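Local coordinates for Lactamase_B domain-containing protein (PDB 6XFR) that probably hydrolyses beta-lactam antibiotics to substituted beta-amino acids, as a zinc-dependent class B1 metallo-beta-lactamase, at residues B[35-40]-B[65-70]; B[45-50]-B[75-80]; B[99-104]-B[118-123]; B[130-135]-B[146-151]; B[184-189]-B[213-218]. All coordinates share one frame; numbering follows the deposited sequence.

Contact 1: residues B[35-40]-B[65-70]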
# COMPACT_ATOMS: atom_id res chain seq x y z
N GLY B 35 9.30 -5.83 6.27
CA GLY B 35 10.18 -4.87 6.91
C GLY B 35 10.29 -3.64 6.03
O GLY B 35 9.69 -3.57 4.95
N LEU B 36 11.10 -2.68 6.49
CA LEU B 36 11.40 -1.48 5.71
C LEU B 36 12.87 -1.43 5.34
O LEU B 36 13.74 -1.91 6.08
CB LEU B 36 11.09 -0.20 6.49
CG LEU B 36 9.66 0.21 6.75
CD1 LEU B 36 9.65 1.64 7.32
CD2 LEU B 36 8.87 0.10 5.47
N ILE B 37 13.13 -0.83 4.19
CA ILE B 37 14.45 -0.31 3.83
C ILE B 37 14.28 1.18 3.63
O ILE B 37 13.30 1.61 3.02
CB ILE B 37 15.01 -0.96 2.55
CG1 ILE B 37 14.62 -2.44 2.47
CG2 ILE B 37 16.52 -0.74 2.47
CD1 ILE B 37 14.99 -3.07 1.18
N VAL B 38 15.18 1.96 4.21
CA VAL B 38 15.22 3.40 4.02
C VAL B 38 16.58 3.81 3.47
O VAL B 38 17.63 3.47 4.04
CB VAL B 38 14.87 4.14 5.32
CG1 VAL B 38 14.84 5.63 5.06
CG2 VAL B 38 13.49 3.67 5.75
N SER B 39 16.55 4.53 2.35
CA SER B 39 17.75 5.02 1.69
C SER B 39 18.04 6.43 2.17
O SER B 39 17.12 7.25 2.28
CB SER B 39 17.60 4.98 0.17
OG SER B 39 18.86 5.19 -0.46
N THR B 40 19.29 6.71 2.50
CA THR B 40 19.70 8.03 2.97
C THR B 40 20.90 8.46 2.14
O THR B 40 21.41 7.69 1.32
CB THR B 40 20.02 8.10 4.48
OG1 THR B 40 21.36 7.68 4.73
CG2 THR B 40 19.08 7.22 5.30
N THR B 65 22.59 -4.16 -5.19
CA THR B 65 22.40 -4.00 -6.63
C THR B 65 21.64 -2.72 -6.98
O THR B 65 22.00 -2.02 -7.94
CB THR B 65 21.64 -5.19 -7.20
OG1 THR B 65 22.46 -6.36 -7.17
CG2 THR B 65 21.19 -4.91 -8.63
N ASN B 66 20.60 -2.40 -6.21
CA ASN B 66 19.68 -1.33 -6.58
C ASN B 66 19.92 -0.02 -5.83
O ASN B 66 19.91 1.05 -6.43
CB ASN B 66 18.24 -1.82 -6.36
CG ASN B 66 17.99 -3.15 -7.03
OD1 ASN B 66 17.71 -4.15 -6.39
ND2 ASN B 66 18.15 -3.18 -8.33
N LEU B 67 20.17 -0.07 -4.53
CA LEU B 67 20.57 1.14 -3.82
C LEU B 67 22.06 1.42 -3.93
O LEU B 67 22.48 2.54 -3.64
CB LEU B 67 20.20 1.04 -2.35
CG LEU B 67 18.76 1.31 -1.94
CD1 LEU B 67 17.85 0.48 -2.74
CD2 LEU B 67 18.60 0.99 -0.44
N LYS B 68 22.86 0.41 -4.29
CA LYS B 68 24.31 0.53 -4.43
C LYS B 68 24.92 1.35 -3.29
O LYS B 68 25.72 2.26 -3.51
CB LYS B 68 24.68 1.13 -5.79
CG LYS B 68 23.88 0.53 -6.97
CD LYS B 68 23.93 1.41 -8.16
CE LYS B 68 24.84 0.80 -9.23
NZ LYS B 68 26.28 0.58 -8.80
N GLN B 69 24.53 1.02 -2.05
CA GLN B 69 25.10 1.63 -0.84
C GLN B 69 25.11 0.61 0.30
O GLN B 69 24.32 -0.35 0.28
CB GLN B 69 24.34 2.90 -0.42
CG GLN B 69 23.01 2.67 0.29
CD GLN B 69 22.08 3.89 0.28
OE1 GLN B 69 20.86 3.74 0.35
NE2 GLN B 69 22.66 5.10 0.20
N PRO B 70 26.01 0.76 1.27
CA PRO B 70 26.02 -0.17 2.41
C PRO B 70 24.87 0.09 3.38
O PRO B 70 24.35 1.20 3.49
CB PRO B 70 27.38 0.10 3.08
CG PRO B 70 27.74 1.45 2.67
CD PRO B 70 27.21 1.62 1.27
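Where helix 53-67 gives way to the loop leading into strand 71-75, Leu67 and Gln69 settle against Ile37, Ser39 and Thr40 of strand 30-40. The helix ends in a wider, pi-type turn, and Lys68 follows with positive phi (42°), which turns the chain and brings Gln69 to the strand. Gln69 carries the polar half of the contact. Its CG stands between the backbone N and the carbonyl carbon (chi1 78°), and beyond CG the chain runs extended, long enough to place a flat amide against the strand. That amide works in both senses: OE1 accepts from Ser39 OG at 2.6 Å, while NE2 gives a hydrogen bond of 3.1 Å to Thr40 O. A glutamine suits the place because one group both accepts and donates. The apolar half is small, Ile37 CG2 meeting Leu67 CD2 at 4.0 Å as the two branched chains cross obliquely; Ile37 also packs on Leu59, Trp62 and Ile63 of the same helix. Thr40 OG1 serves the neighbouring turn instead, bonding to Glu42 N and Gly43 O. Helix packed on sheet in this way is typical of the alpha-beta/beta-alpha sandwich of metallo-beta-lactamases.

Contact 2: residues B[45-50]-B[75-80]. With ZN (zinc ion), chain N.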
# COMPACT_ATOMS: atom_id res chain seq x y z
N VAL B 45 19.19 2.09 5.89
CA VAL B 45 18.73 1.59 7.18
C VAL B 45 17.79 0.43 6.95
O VAL B 45 16.95 0.46 6.05
CB VAL B 45 18.07 2.67 8.03
CG1 VAL B 45 17.37 2.03 9.22
CG2 VAL B 45 19.13 3.62 8.46
N LEU B 46 17.95 -0.59 7.78
CA LEU B 46 17.20 -1.83 7.71
C LEU B 46 16.30 -1.87 8.94
O LEU B 46 16.79 -1.76 10.07
CB LEU B 46 18.16 -3.01 7.70
CG LEU B 46 17.70 -4.23 6.96
CD1 LEU B 46 17.06 -3.76 5.67
CD2 LEU B 46 18.93 -5.05 6.72
N ILE B 47 15.01 -1.91 8.72
CA ILE B 47 14.05 -2.12 9.80
C ILE B 47 13.51 -3.53 9.61
O ILE B 47 12.72 -3.78 8.68
CB ILE B 47 12.94 -1.06 9.83
CG1 ILE B 47 13.55 0.34 9.85
CG2 ILE B 47 12.04 -1.27 11.04
CD1 ILE B 47 14.45 0.57 10.98
N ASP B 48 13.93 -4.44 10.50
CA ASP B 48 13.69 -5.87 10.40
C ASP B 48 14.64 -6.55 9.42
O ASP B 48 15.03 -5.97 8.40
CB ASP B 48 12.26 -6.18 9.97
CG ASP B 48 11.30 -6.09 11.12
OD1 ASP B 48 10.08 -6.26 10.87
OD2 ASP B 48 11.76 -5.82 12.26
N THR B 49 15.04 -7.77 9.76
CA THR B 49 15.76 -8.64 8.86
C THR B 49 14.74 -9.41 8.03
O THR B 49 13.54 -9.36 8.29
CB THR B 49 16.64 -9.60 9.67
OG1 THR B 49 15.80 -10.37 10.55
CG2 THR B 49 17.67 -8.84 10.49
N GLY B 50 15.22 -10.17 7.07
CA GLY B 50 14.34 -11.12 6.42
C GLY B 50 13.83 -12.14 7.43
O GLY B 50 14.23 -12.21 8.58
N VAL B 75 17.58 -2.65 12.57
CA VAL B 75 16.87 -2.43 13.82
C VAL B 75 15.73 -3.42 13.86
O VAL B 75 14.67 -3.15 13.27
CB VAL B 75 16.35 -0.99 13.93
CG1 VAL B 75 15.53 -0.80 15.23
CG2 VAL B 75 17.47 0.03 13.79
N PRO B 76 15.89 -4.58 14.51
CA PRO B 76 14.75 -5.49 14.69
C PRO B 76 13.75 -4.87 15.64
O PRO B 76 14.12 -4.08 16.51
CB PRO B 76 15.37 -6.76 15.28
CG PRO B 76 16.80 -6.70 14.85
CD PRO B 76 17.16 -5.23 14.86
N THR B 77 12.48 -5.19 15.42
CA THR B 77 11.40 -4.63 16.23
C THR B 77 10.95 -5.54 17.38
O THR B 77 10.15 -5.10 18.21
CB THR B 77 10.21 -4.29 15.34
OG1 THR B 77 9.66 -5.49 14.77
CG2 THR B 77 10.63 -3.31 14.25
N HIS B 78 11.40 -6.78 17.42
CA HIS B 78 11.23 -7.64 18.59
C HIS B 78 11.98 -8.94 18.30
O HIS B 78 12.65 -9.06 17.26
CB HIS B 78 9.75 -7.80 18.95
CG HIS B 78 8.96 -8.67 18.03
ND1 HIS B 78 8.81 -8.38 16.69
CD2 HIS B 78 8.23 -9.78 18.26
CE1 HIS B 78 8.04 -9.30 16.14
NE2 HIS B 78 7.68 -10.16 17.07
N TRP B 79 11.92 -9.89 19.24
CA TRP B 79 12.90 -10.97 19.23
C TRP B 79 12.55 -12.14 18.32
O TRP B 79 13.43 -12.98 18.07
CB TRP B 79 13.12 -11.51 20.65
CG TRP B 79 11.94 -12.15 21.31
CD1 TRP B 79 11.00 -11.54 22.10
CD2 TRP B 79 11.60 -13.54 21.31
NE1 TRP B 79 10.10 -12.46 22.58
CE2 TRP B 79 10.44 -13.70 22.11
CE3 TRP B 79 12.18 -14.68 20.72
CZ2 TRP B 79 9.83 -14.94 22.32
CZ3 TRP B 79 11.57 -15.92 20.94
CH2 TRP B 79 10.41 -16.03 21.73
N HIS B 80 11.36 -12.17 17.74
CA HIS B 80 10.93 -13.33 16.97
C HIS B 80 11.68 -13.45 15.64
O HIS B 80 12.18 -12.47 15.08
CB HIS B 80 9.43 -13.27 16.73
CG HIS B 80 8.60 -13.75 17.88
ND1 HIS B 80 7.30 -13.35 18.06
CD2 HIS B 80 8.88 -14.59 18.90
CE1 HIS B 80 6.80 -13.93 19.15
NE2 HIS B 80 7.75 -14.69 19.67
ZN ZN N . 6.47 -11.91 16.58
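Thr77, whose side chain crosses that of Asp48 at about a right angle, sets its OG1 in plane at the edge of the His78 ring. Over one face of that imidazole lies His80 N, 4.0 Å above the plane and offset toward the rim. The Trp79 ring has His80 CD2 above one face, again near the rim. His78 and His80 are the two histidines of the HxHxD signature of this superfamily, and with His141 they bind a zinc ion: His78 NE2 and His80 ND1 each stand 2.2 Å from the metal, so the two rings coordinate through different nitrogens. The ring of His141 meets both at steep angles. Behind this loop, strand 43-47 and the residue after it, Asp48, hold the chain that leads into it. Val75 N bonds to Leu46 O (2.8 Å), and Asp48 N reaches Val75 O at 3.1 Å from above the carbonyl plane. With CG anti to the carbonyl carbon (chi1 -80°), the Asp48 carboxylate comes round to Thr77, and OD2 takes two weak bonds from its N and OG1, both 3.3 Å, while OD1 forms a salt bridge with Lys83; an acid fits between these donors. On the apolar side Ile47 and Val75 lie side by side, CD1 of the isoleucine 3.8 Å from Val75 CB, and the Ile47 side chain crosses that of Thr77 at about a right angle, methyl CG2 to methyl CG2. Both Ile47 and Thr77 rest on Phe157 of strand 155-159.

Contact 3: residues B[99-104]-B[118-123]; sequences TSELTA and TFATDT
Ser100 O, which the Thr118 methyl CG2 approaches from across the contact, is gripped by two donors of its own segment arriving from opposite faces of its carbonyl plane. One is Thr99 OG1 at 2.9 Å, its hydroxyl standing between the backbone N and the carbonyl carbon (chi1 76°); the other is Ala104 N at 3.1 Å, a bond that closes the first turn of helix 101-109. Ser100 is the N-cap of that helix, and its OG donates to Thr103 OG1, which is hydrogen-bonded in turn to Asp144. Strands 98-100 and 117-119 run parallel here. Phe119 N bonds to Thr99 O at 2.9 Å, in the carbonyl plane, and Phe119 O receives Glu101 N at 3.0 Å from well above its plane. The CA-H of Ser100 points to the same oxygen, CA to O 3.3 Å. Side chains fill in around this ladder. Thr118 CG2 faces the CB of Ala104, an apolar touch between two small groups, and the Thr118 side chain crosses that of Glu101 at about a right angle. The extended Glu101 brings OE2 to the CB of Ala120. Strand, helix and strand form a beta-alpha-beta unit at the protein surface. Phe119 O takes Glu101 N, so the second strand is tied to the first amide of the helix, where the helix dipole would be expected to favour a carbonyl oxygen.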
# COMPACT_ATOMS: atom_id res chain seq x y z
N THR B 99 19.01 -3.12 19.13
CA THR B 99 17.68 -3.45 19.63
C THR B 99 17.44 -2.74 20.96
O THR B 99 18.31 -2.06 21.50
CB THR B 99 17.49 -4.99 19.73
OG1 THR B 99 18.18 -5.50 20.87
CG2 THR B 99 18.03 -5.71 18.51
N SER B 100 16.22 -2.85 21.47
CA SER B 100 15.97 -2.45 22.84
C SER B 100 16.67 -3.41 23.80
O SER B 100 17.08 -4.51 23.42
CB SER B 100 14.46 -2.40 23.12
OG SER B 100 13.89 -3.70 23.19
N GLU B 101 16.83 -2.96 25.05
CA GLU B 101 17.46 -3.80 26.07
C GLU B 101 16.68 -5.09 26.26
O GLU B 101 17.26 -6.17 26.26
CB GLU B 101 17.54 -3.06 27.41
CG GLU B 101 18.92 -2.82 27.90
CD GLU B 101 18.95 -2.27 29.34
OE1 GLU B 101 18.42 -2.94 30.27
OE2 GLU B 101 19.54 -1.18 29.56
N LEU B 102 15.35 -5.00 26.37
CA LEU B 102 14.62 -6.22 26.65
C LEU B 102 14.50 -7.11 25.42
O LEU B 102 14.47 -8.34 25.56
CB LEU B 102 13.23 -5.94 27.23
CG LEU B 102 12.44 -7.24 27.41
CD1 LEU B 102 13.21 -8.25 28.24
CD2 LEU B 102 11.09 -6.99 28.05
N THR B 103 14.51 -6.54 24.22
CA THR B 103 14.60 -7.41 23.06
C THR B 103 15.89 -8.23 23.12
O THR B 103 15.87 -9.45 22.88
CB THR B 103 14.54 -6.61 21.76
OG1 THR B 103 13.20 -6.13 21.52
CG2 THR B 103 14.99 -7.48 20.59
N ALA B 104 17.00 -7.62 23.55
CA ALA B 104 18.24 -8.36 23.70
C ALA B 104 18.11 -9.44 24.78
O ALA B 104 18.66 -10.54 24.65
CB ALA B 104 19.39 -7.40 24.00
N THR B 118 22.48 -2.09 22.49
CA THR B 118 21.11 -1.99 22.94
C THR B 118 20.84 -0.57 23.43
O THR B 118 21.76 0.16 23.80
CB THR B 118 20.78 -2.99 24.05
OG1 THR B 118 21.79 -2.93 25.05
CG2 THR B 118 20.71 -4.39 23.49
N PHE B 119 19.57 -0.18 23.36
CA PHE B 119 19.11 1.09 23.88
C PHE B 119 18.02 0.83 24.91
O PHE B 119 17.15 -0.01 24.69
CB PHE B 119 18.60 1.96 22.74
CG PHE B 119 19.70 2.46 21.87
CD1 PHE B 119 20.26 1.64 20.90
CD2 PHE B 119 20.21 3.74 22.06
CE1 PHE B 119 21.31 2.09 20.10
CE2 PHE B 119 21.26 4.20 21.28
CZ PHE B 119 21.81 3.38 20.30
N ALA B 120 18.09 1.54 26.03
CA ALA B 120 17.07 1.47 27.06
C ALA B 120 16.06 2.61 27.01
O ALA B 120 15.14 2.64 27.82
CB ALA B 120 17.72 1.45 28.44
N THR B 121 16.25 3.57 26.10
CA THR B 121 15.43 4.77 25.99
C THR B 121 14.76 4.87 24.62
O THR B 121 15.30 4.39 23.62
CB THR B 121 16.27 6.05 26.28
OG1 THR B 121 17.54 6.00 25.60
CG2 THR B 121 16.49 6.21 27.76
N ASP B 122 13.56 5.48 24.58
CA ASP B 122 13.01 5.93 23.30
C ASP B 122 13.97 6.90 22.62
O ASP B 122 14.45 7.85 23.24
CB ASP B 122 11.66 6.62 23.51
CG ASP B 122 10.57 5.65 23.99
OD1 ASP B 122 10.73 4.43 23.78
OD2 ASP B 122 9.56 6.10 24.58
N THR B 123 14.27 6.63 21.35
CA THR B 123 15.37 7.31 20.67
C THR B 123 14.91 7.90 19.35
O THR B 123 14.23 7.24 18.58
CB THR B 123 16.54 6.36 20.35
OG1 THR B 123 16.06 5.29 19.50
CG2 THR B 123 17.09 5.75 21.61

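Contact 4: residues B[130-135]-B[146-151]; sequences QQLEVY and VVVYLP. With ZN (zinc ion), chain T; EPE (4-(2-hydroxyethyl)-1-piperazine ethanesulfonic acid), chain M.
Gln131 and Pro151 lie together beside a zinc ion, to which Gln131 O binds at 2.5 Å; the site is shared with Pro151 and Gln152 and is separate from the active-site pair. The Gln131 side chain slants across the proline ring, its NE2 3.5 Å from Pro151 CG. Further along, a molecule of the buffer HEPES spans Glu133 and Tyr149, its sulfonate at the edge of the tyrosine ring. Tyr149 OH donates to its sulfonate oxygen O1S at 2.6 Å, and both carboxylate oxygens of Glu133 take weak bonds from its amine N4. Glu133 OE1 also lies at the edge of the Tyr149 ring, near its plane. These two residues are held abreast by the hairpin of strands 130-135 and 147-150, antiparallel at 153°. Glu133 and Tyr149 form a hydrogen-bonded pair, with Glu133 N to Tyr149 O at 2.9 Å and its reciprocal, and Tyr135 and Val147 form the next one. Between them comes the non-hydrogen-bonded pair of Val134 and Val148, whose side chains turn to the other face. There Val134 CG1 meets Val146 CG2 at 4.0 Å. Leu132 lies alongside Leu150, with Leu132 CG 4.1 Å from Leu150 CD2: branched residues suited to the buried sheet. The ligand thus has an acid for its amine and a hydroxyl for its sulfonate, a pattern consistent with a zwitterion whose piperazine is protonated; Thr124 and Lys194 supply further hydrogen bonds.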
# COMPACT_ATOMS: atom_id res chain seq x y z
N GLN B 130 18.00 11.63 7.03
CA GLN B 130 16.78 10.91 7.32
C GLN B 130 16.65 10.73 8.83
O GLN B 130 17.58 10.23 9.47
CB GLN B 130 16.80 9.56 6.63
CG GLN B 130 15.60 8.70 6.95
CD GLN B 130 14.36 9.11 6.18
OE1 GLN B 130 14.37 9.23 4.96
NE2 GLN B 130 13.28 9.31 6.89
N GLN B 131 15.52 11.13 9.40
CA GLN B 131 15.33 10.95 10.83
C GLN B 131 14.35 9.82 11.12
O GLN B 131 13.39 9.61 10.39
CB GLN B 131 14.93 12.26 11.52
CG GLN B 131 13.76 13.02 11.04
CD GLN B 131 13.35 14.09 12.06
OE1 GLN B 131 13.97 14.20 13.15
NE2 GLN B 131 12.27 14.86 11.75
N LEU B 132 14.65 9.06 12.15
CA LEU B 132 13.88 7.90 12.56
C LEU B 132 13.65 7.99 14.06
O LEU B 132 14.52 8.43 14.81
CB LEU B 132 14.62 6.59 12.24
CG LEU B 132 15.01 6.25 10.79
CD1 LEU B 132 16.35 6.89 10.39
CD2 LEU B 132 15.04 4.73 10.55
N GLU B 133 12.48 7.55 14.48
CA GLU B 133 12.11 7.47 15.88
C GLU B 133 11.81 6.02 16.19
O GLU B 133 11.21 5.32 15.37
CB GLU B 133 10.90 8.33 16.18
CG GLU B 133 11.17 9.79 15.84
CD GLU B 133 9.95 10.70 16.00
OE1 GLU B 133 8.83 10.19 16.26
OE2 GLU B 133 10.13 11.94 15.88
N VAL B 134 12.30 5.54 17.32
CA VAL B 134 11.94 4.21 17.76
C VAL B 134 11.18 4.37 19.06
O VAL B 134 11.51 5.24 19.87
CB VAL B 134 13.17 3.29 17.87
CG1 VAL B 134 12.74 1.83 18.01
CG2 VAL B 134 13.97 3.43 16.61
N TYR B 135 10.10 3.62 19.22
CA TYR B 135 9.22 3.89 20.36
C TYR B 135 8.63 2.60 20.91
O TYR B 135 8.35 1.66 20.15
CB TYR B 135 8.10 4.86 19.98
CG TYR B 135 7.06 5.08 21.08
CD1 TYR B 135 7.35 5.82 22.21
CD2 TYR B 135 5.80 4.55 20.97
CE1 TYR B 135 6.41 6.04 23.19
CE2 TYR B 135 4.86 4.76 21.94
CZ TYR B 135 5.16 5.51 23.05
OH TYR B 135 4.18 5.70 24.02
N VAL B 146 8.55 -2.95 19.48
CA VAL B 146 8.69 -1.50 19.28
C VAL B 146 8.20 -1.12 17.89
O VAL B 146 8.21 -1.92 16.95
CB VAL B 146 10.13 -0.97 19.48
CG1 VAL B 146 10.46 -0.88 20.93
CG2 VAL B 146 11.16 -1.79 18.72
N VAL B 147 7.82 0.15 17.75
CA VAL B 147 7.47 0.68 16.45
C VAL B 147 8.56 1.67 16.03
O VAL B 147 9.43 2.06 16.82
CB VAL B 147 6.06 1.33 16.42
CG1 VAL B 147 5.01 0.39 16.94
CG2 VAL B 147 6.01 2.68 17.15
N VAL B 148 8.55 2.02 14.74
CA VAL B 148 9.49 2.95 14.12
C VAL B 148 8.67 3.95 13.33
O VAL B 148 7.80 3.55 12.55
CB VAL B 148 10.50 2.24 13.19
CG1 VAL B 148 11.43 3.24 12.56
CG2 VAL B 148 11.27 1.18 13.95
N TYR B 149 8.92 5.23 13.53
CA TYR B 149 8.19 6.27 12.84
C TYR B 149 9.19 7.08 12.04
O TYR B 149 10.30 7.35 12.52
CB TYR B 149 7.42 7.18 13.80
CG TYR B 149 6.44 8.16 13.11
CD1 TYR B 149 5.40 7.68 12.27
CD2 TYR B 149 6.54 9.55 13.32
CE1 TYR B 149 4.50 8.56 11.66
CE2 TYR B 149 5.64 10.43 12.71
CZ TYR B 149 4.63 9.92 11.88
OH TYR B 149 3.77 10.78 11.28
N LEU B 150 8.83 7.36 10.79
CA LEU B 150 9.50 8.36 9.97
C LEU B 150 8.64 9.62 10.01
O LEU B 150 7.58 9.66 9.36
CB LEU B 150 9.67 7.86 8.52
CG LEU B 150 10.08 6.39 8.27
CD1 LEU B 150 10.50 6.11 6.84
CD2 LEU B 150 11.21 6.01 9.20
N PRO B 151 8.99 10.63 10.82
CA PRO B 151 8.16 11.85 10.88
C PRO B 151 8.17 12.70 9.60
O PRO B 151 7.24 13.50 9.41
CB PRO B 151 8.76 12.63 12.08
CG PRO B 151 10.14 12.07 12.28
CD PRO B 151 10.04 10.64 11.87
ZN ZN T . 11.36 10.70 9.30
N1 EPE M . 5.90 13.31 16.45
C2 EPE M . 5.95 12.00 17.14
C3 EPE M . 6.78 12.04 18.42
N4 EPE M . 8.07 12.68 18.22
C5 EPE M . 8.10 13.87 17.37
C6 EPE M . 7.26 13.73 16.10
C7 EPE M . 9.07 12.57 19.28
C8 EPE M . 10.50 12.69 18.74
O8 EPE M . 11.46 12.83 19.77
C9 EPE M . 5.16 13.08 15.21
C10 EPE M . 3.78 13.74 15.20
S EPE M . 2.83 13.30 13.72
O1S EPE M . 3.64 13.11 12.49
O2S EPE M . 1.91 14.40 13.48
O3S EPE M . 2.05 12.10 14.03

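Contact 5: residues B[184-189]-B[213-218]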
# COMPACT_ATOMS: atom_id res chain seq x y z
N ALA B 184 -1.51 -0.33 24.10
CA ALA B 184 -0.39 -0.03 23.21
C ALA B 184 -0.88 0.57 21.90
O ALA B 184 -0.28 1.52 21.38
CB ALA B 184 0.44 -1.28 22.96
N ILE B 185 -1.98 0.03 21.35
CA ILE B 185 -2.53 0.60 20.12
C ILE B 185 -2.93 2.05 20.34
O ILE B 185 -2.58 2.94 19.56
CB ILE B 185 -3.71 -0.25 19.62
CG1 ILE B 185 -3.22 -1.59 19.12
CG2 ILE B 185 -4.51 0.53 18.51
CD1 ILE B 185 -2.01 -1.44 18.23
N GLN B 186 -3.63 2.31 21.45
CA GLN B 186 -4.10 3.66 21.73
C GLN B 186 -2.95 4.61 21.98
O GLN B 186 -3.05 5.80 21.67
CB GLN B 186 -5.05 3.61 22.92
CG GLN B 186 -6.20 2.66 22.65
CD GLN B 186 -7.14 2.50 23.82
OE1 GLN B 186 -6.77 2.00 24.87
NE2 GLN B 186 -8.37 2.94 23.64
N ARG B 187 -1.84 4.12 22.51
CA ARG B 187 -0.65 4.95 22.57
C ARG B 187 -0.21 5.32 21.16
O ARG B 187 0.00 6.51 20.85
CB ARG B 187 0.44 4.21 23.33
CG ARG B 187 0.49 4.50 24.82
CD ARG B 187 1.23 3.42 25.62
NE ARG B 187 0.80 3.37 27.02
CZ ARG B 187 0.45 2.27 27.71
NH1 ARG B 187 0.48 1.05 27.18
NH2 ARG B 187 0.07 2.39 28.98
N LEU B 188 -0.19 4.35 20.25
CA LEU B 188 0.18 4.69 18.87
C LEU B 188 -0.79 5.71 18.28
O LEU B 188 -0.36 6.69 17.65
CB LEU B 188 0.18 3.42 18.03
CG LEU B 188 1.22 2.38 18.41
CD1 LEU B 188 1.16 1.26 17.39
CD2 LEU B 188 2.59 3.00 18.47
N GLN B 189 -2.09 5.52 18.48
CA GLN B 189 -3.05 6.48 17.95
C GLN B 189 -2.84 7.86 18.54
O GLN B 189 -3.07 8.86 17.86
CB GLN B 189 -4.48 6.05 18.19
CG GLN B 189 -4.93 4.84 17.44
CD GLN B 189 -6.27 4.43 17.94
OE1 GLN B 189 -6.51 4.51 19.15
NE2 GLN B 189 -7.18 4.01 17.04
N HIS B 213 -8.75 -0.99 13.51
CA HIS B 213 -9.14 -2.39 13.26
C HIS B 213 -8.46 -3.33 14.25
O HIS B 213 -9.06 -4.31 14.71
CB HIS B 213 -8.82 -2.81 11.82
CG HIS B 213 -9.06 -4.27 11.54
ND1 HIS B 213 -10.31 -4.85 11.57
CD2 HIS B 213 -8.20 -5.27 11.21
CE1 HIS B 213 -10.21 -6.14 11.29
NE2 HIS B 213 -8.94 -6.42 11.06
N THR B 214 -7.19 -3.07 14.58
CA THR B 214 -6.55 -3.89 15.59
C THR B 214 -7.23 -3.71 16.94
O THR B 214 -7.57 -4.70 17.60
CB THR B 214 -5.07 -3.53 15.65
OG1 THR B 214 -4.47 -3.89 14.39
CG2 THR B 214 -4.39 -4.26 16.80
N LEU B 215 -7.57 -2.47 17.30
CA LEU B 215 -8.35 -2.24 18.51
C LEU B 215 -9.65 -3.05 18.51
O LEU B 215 -10.05 -3.61 19.54
CB LEU B 215 -8.69 -0.76 18.63
CG LEU B 215 -8.73 -0.25 20.06
CD1 LEU B 215 -7.30 -0.29 20.59
CD2 LEU B 215 -9.35 1.13 20.13
N SER B 216 -10.32 -3.11 17.37
CA SER B 216 -11.57 -3.84 17.27
C SER B 216 -11.36 -5.34 17.50
O SER B 216 -12.16 -5.99 18.18
CB SER B 216 -12.20 -3.55 15.91
OG SER B 216 -13.28 -4.42 15.63
N LEU B 217 -10.31 -5.91 16.90
CA LEU B 217 -10.03 -7.33 17.10
C LEU B 217 -9.75 -7.68 18.56
O LEU B 217 -10.09 -8.77 19.02
CB LEU B 217 -8.84 -7.76 16.23
CG LEU B 217 -9.05 -7.82 14.72
CD1 LEU B 217 -7.74 -8.23 14.07
CD2 LEU B 217 -10.17 -8.76 14.34
N LEU B 218 -9.11 -6.77 19.29
CA LEU B 218 -8.69 -6.98 20.68
C LEU B 218 -9.80 -6.95 21.73
O LEU B 218 -10.48 -7.94 21.96
CB LEU B 218 -7.65 -5.92 21.05
CG LEU B 218 -6.27 -6.30 20.58
CD1 LEU B 218 -5.35 -5.09 20.56
CD2 LEU B 218 -5.73 -7.40 21.52
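Ile185 and Leu215 slide past each other in opposite directions, each reaching from its own helix toward the other, and this pair is the heart of the contact. The CD1 methyl of Leu215 does the touching, lying 3.6 Å from Ile185 CG2 and 3.7 Å from Ile185 CB. Gln186 comes at Leu215 differently, at about a right angle: its CG lies 3.8 Å from the same CD1, so the aliphatic stem of the glutamine gives apolar cover to the leucine. On the other flank Thr214 crosses Ile185, again near a right angle, with CG2 3.7 Å from Ile185 CG1. CG2 of Thr214 is anti to the backbone N, while OG1 (chi1 -65°) is taken up by Leu210 O and Lys163 N; a threonine serves here with its methyl for the interface and its hydroxyl for the backbone. Leu218 CD1 adds a looser touch to Ile185 CG1. The helix segments run antiparallel at 161°, with axes 10.1 Å apart, bridged by large aliphatic chains. Around the pair, Trp181 of helix 181-191 covers Thr214 and Leu218, Leu211 of helix 209-217 rests on Ile185, and Leu188 packs on Val147 of strand 147-150.

In the fold
Contacts 1 and 2 share a sheet: strands 30-40 and 43-47 are neighbours, joined by probable hydrogen bonds from Val45 N to Val38 O (2.8 Å) and Ile47 N to Leu36 O (2.9 Å). Contact 4 belongs to the second sheet and packs on both, Ile47 on Val148 and Val38 on Leu150, across the sandwich interior. It also ties to the metal-binding loop of contact 2 through Val146 and Thr77, and to contact 3 through Val134 and Thr123. Contact 5 reaches that sheet through its 184-189 helix, where Arg187 touches Tyr135. Contact 2 alone holds active-site zinc ligands; contact 3 adjoins it, Thr103 beside His78, with centres about 13 Å apart, whereas contacts 1 and 5 lie about 31 Å apart, centre to centre.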